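Local coordinates for protein putative dehydrogenase (Amycolatopsis orientalis, PDB 5A9T) that reduces cyclic imines to chiral amines, probably with NADPH as the hydride donor, as an imine reductase of the HIBADH-related family, at residues A120-P125 against V134-G139. Numbering follows the deposited sequence.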
ATOM      1  N   ALA A 120      11.166  12.062  14.381  1.00 14.18           N
ATOM      2  CA  ALA A 120      11.060  10.654  14.038  1.00 13.14           C
ATOM      3  C   ALA A 120      11.845  10.389  12.758  1.00 14.80           C
ATOM      4  O   ALA A 120      11.606  11.023  11.705  1.00 15.00           O
ATOM      5  CB  ALA A 120       9.579  10.261  13.842  1.00 15.80           C
ATOM      6  N   ILE A 121      12.787   9.480  12.828  1.00 14.83           N
ATOM      7  CA  ILE A 121      13.661   9.158  11.703  1.00 15.07           C
ATOM      8  C   ILE A 121      13.003   8.083  10.843  1.00 15.38           C
ATOM      9  O   ILE A 121      12.667   7.032  11.345  1.00 17.35           O
ATOM     10  CB  ILE A 121      14.979   8.658  12.240  1.00 15.14           C
ATOM     11  CG1 ILE A 121      15.620   9.734  13.147  1.00 18.34           C
ATOM     12  CG2 ILE A 121      15.867   8.318  11.071  1.00 17.84           C
ATOM     13  CD1 ILE A 121      16.825   9.219  13.928  1.00 17.71           C
ATOM     14  N   MET A 122      12.782   8.394   9.573  1.00 15.77           N
ATOM     15  CA  MET A 122      11.964   7.514   8.704  1.00 17.11           C
ATOM     16  C   MET A 122      12.764   6.604   7.851  1.00 19.89           C
ATOM     17  O   MET A 122      12.164   6.015   6.966  1.00 21.34           O
ATOM     18  CB  MET A 122      11.016   8.359   7.916  1.00 17.16           C
ATOM     19  CG  MET A 122      10.095   9.217   8.755  1.00 18.15           C
ATOM     20  SD  MET A 122       9.149   8.361  10.018  1.00 19.37           S
ATOM     21  CE  MET A 122       8.109   7.270   9.010  1.00 20.65           C
ATOM     22  N   VAL A 123      14.015   6.430   8.121  1.00 17.86           N
ATOM     23  CA  VAL A 123      14.911   5.590   7.302  1.00 20.05           C
ATOM     24  C   VAL A 123      15.842   4.875   8.209  1.00 19.83           C
ATOM     25  O   VAL A 123      16.035   5.198   9.394  1.00 19.00           O
ATOM     26  CB  VAL A 123      15.684   6.414   6.209  1.00 20.94           C
ATOM     27  CG1 VAL A 123      14.705   7.028   5.292  1.00 22.83           C
ATOM     28  CG2 VAL A 123      16.596   7.439   6.937  1.00 22.21           C
ATOM     29  N   PRO A 124      16.493   3.825   7.750  1.00 19.83           N
ATOM     30  CA  PRO A 124      17.488   3.189   8.591  1.00 19.77           C
ATOM     31  C   PRO A 124      18.778   3.989   8.707  1.00 17.31           C
ATOM     32  O   PRO A 124      19.052   4.908   7.886  1.00 19.28           O
ATOM     33  CB  PRO A 124      17.749   1.778   7.892  1.00 23.18           C
ATOM     34  CG  PRO A 124      16.859   1.844   6.700  1.00 25.02           C
ATOM     35  CD  PRO A 124      16.184   3.111   6.496  1.00 21.11           C
ATOM     36  N   PRO A 125      19.574   3.591   9.724  1.00 19.65           N
ATOM     37  CA  PRO A 125      20.832   4.319   9.944  1.00 20.14           C
ATOM     38  C   PRO A 125      21.710   4.551   8.721  1.00 19.50           C
ATOM     39  O   PRO A 125      22.237   5.639   8.532  1.00 19.94           O
ATOM     40  CB  PRO A 125      21.525   3.506  11.045  1.00 21.40           C
ATOM     41  CG  PRO A 125      20.457   2.808  11.778  1.00 22.58           C
ATOM     42  CD  PRO A 125      19.358   2.585  10.768  1.00 20.95           C
ATOM     43  N   VAL A 134      14.299  11.147   5.271  1.00 16.69           N
ATOM     44  CA  VAL A 134      13.226  12.075   5.717  1.00 16.34           C
ATOM     45  C   VAL A 134      13.166  11.950   7.206  1.00 16.07           C
ATOM     46  O   VAL A 134      13.133  10.849   7.746  1.00 14.52           O
ATOM     47  CB  VAL A 134      11.839  11.739   5.113  1.00 16.71           C
ATOM     48  CG1 VAL A 134      10.734  12.576   5.688  1.00 18.59           C
ATOM     49  CG2 VAL A 134      11.957  11.945   3.619  1.00 17.02           C
ATOM     50  N   PHE A 135      13.120  13.089   7.885  1.00 14.70           N
ATOM     51  CA  PHE A 135      12.908  13.143   9.342  1.00 14.32           C
ATOM     52  C   PHE A 135      11.708  14.016   9.600  1.00 13.55           C
ATOM     53  O   PHE A 135      11.585  15.111   9.009  1.00 15.06           O
ATOM     54  CB  PHE A 135      14.105  13.811  10.046  1.00 15.73           C
ATOM     55  CG  PHE A 135      15.374  13.003  10.221  1.00 15.72           C
ATOM     56  CD1 PHE A 135      15.876  12.157   9.246  1.00 16.63           C
ATOM     57  CD2 PHE A 135      16.117  13.165  11.333  1.00 16.44           C
ATOM     58  CE1 PHE A 135      17.033  11.419   9.406  1.00 18.53           C
ATOM     59  CE2 PHE A 135      17.247  12.392  11.471  1.00 17.72           C
ATOM     60  CZ  PHE A 135      17.731  11.561  10.519  1.00 17.51           C
ATOM     61  N   LEU A 136      10.742  13.505  10.375  1.00 13.45           N
ATOM     62  CA  LEU A 136       9.540  14.241  10.736  1.00 14.46           C
ATOM     63  C   LEU A 136       9.731  14.896  12.120  1.00 14.83           C
ATOM     64  O   LEU A 136      10.250  14.231  13.018  1.00 16.66           O
ATOM     65  CB  LEU A 136       8.315  13.362  10.787  1.00 14.64           C
ATOM     66  CG  LEU A 136       8.078  12.534   9.502  1.00 15.75           C
ATOM     67  CD1 LEU A 136       6.827  11.686   9.707  1.00 16.02           C
ATOM     68  CD2 LEU A 136       7.918  13.383   8.271  1.00 16.75           C
ATOM     69  N   TYR A 137       9.410  16.155  12.245  1.00 13.85           N
ATOM     70  CA  TYR A 137       9.576  16.886  13.468  1.00 14.83           C
ATOM     71  C   TYR A 137       8.273  17.513  13.996  1.00 15.49           C
ATOM     72  O   TYR A 137       7.402  17.907  13.247  1.00 15.99           O
ATOM     73  CB  TYR A 137      10.609  18.014  13.304  1.00 15.91           C
ATOM     74  CG  TYR A 137      11.990  17.570  12.974  1.00 14.28           C
ATOM     75  CD1 TYR A 137      12.898  17.225  13.925  1.00 14.87           C
ATOM     76  CD2 TYR A 137      12.440  17.462  11.625  1.00 15.80           C
ATOM     77  CE1 TYR A 137      14.156  16.761  13.612  1.00 14.92           C
ATOM     78  CE2 TYR A 137      13.679  17.055  11.308  1.00 14.96           C
ATOM     79  CZ  TYR A 137      14.562  16.700  12.287  1.00 14.14           C
ATOM     80  OH  TYR A 137      15.828  16.285  12.026  1.00 16.20           O
ATOM     81  N   SER A 138       8.239  17.660  15.295  1.00 15.02           N
ATOM     82  CA  SER A 138       7.143  18.315  15.977  1.00 16.37           C
ATOM     83  C   SER A 138       7.643  18.988  17.258  1.00 17.10           C
ATOM     84  O   SER A 138       8.474  18.461  17.977  1.00 18.40           O
ATOM     85  CB  SER A 138       5.932  17.295  16.171  1.00 15.83           C
ATOM     86  OG  SER A 138       6.282  16.257  16.945  1.00 18.23           O
ATOM     87  N   GLY A 139       7.024  20.132  17.533  1.00 19.29           N
ATOM     88  CA  GLY A 139       7.449  20.957  18.704  1.00 19.25           C
ATOM     89  C   GLY A 139       7.670  22.341  18.216  1.00 18.89           C
ATOM     90  O   GLY A 139       7.179  22.815  17.248  1.00 20.11           O
TER
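Ile121 lies side by side with Phe135 on one face of the sheet, its CG1 over the face of the phenyl ring in a CH-pi contact, 3.9 Å from the centroid and offset toward the rim. The nearest ring atom, CE2 of Phe135, is 3.5 Å from CG1 of Ile121. CG2 of Ile121 sits 3.7 Å from CE1 of Phe135. With CG of Phe135 beside its backbone N (chi1 -76°), the side chain points the same way as that of Ile121. Leu94 packs on both side chains, and helix 15-26 adds Met16 against Ile121 and Leu20 against Phe135. An alanine in place of Phe135 would probably leave the Ile121 branches without the ring they lie against and open a gap toward Leu20. On the other face, the bent Met122 chain crosses Leu136, with CG of Met122 4.0 Å from CG of Leu136; Asn171 and Leu174 of helix 166-193 and Trp209 of the second subunit also pack on Met122. Between the two faces the backbones pair antiparallel. Ala120 and Leu136 form a hydrogen-bonded pair: Ala120 N reaches Leu136 O at 2.7 Å, and Leu136 N returns to Ala120 O at 2.9 Å, both fairly straight (N-H...O 162° and 160°). Where strand 115-121 has ended, Met122 N still donates to Val134 O over 3.1 Å. The parallel Rossmann-type sheet, running through strand 115-121, is thus extended by 134-139 and 156-161, both reversed, and Ile121 lies next to Met16 of the NADP(+) site.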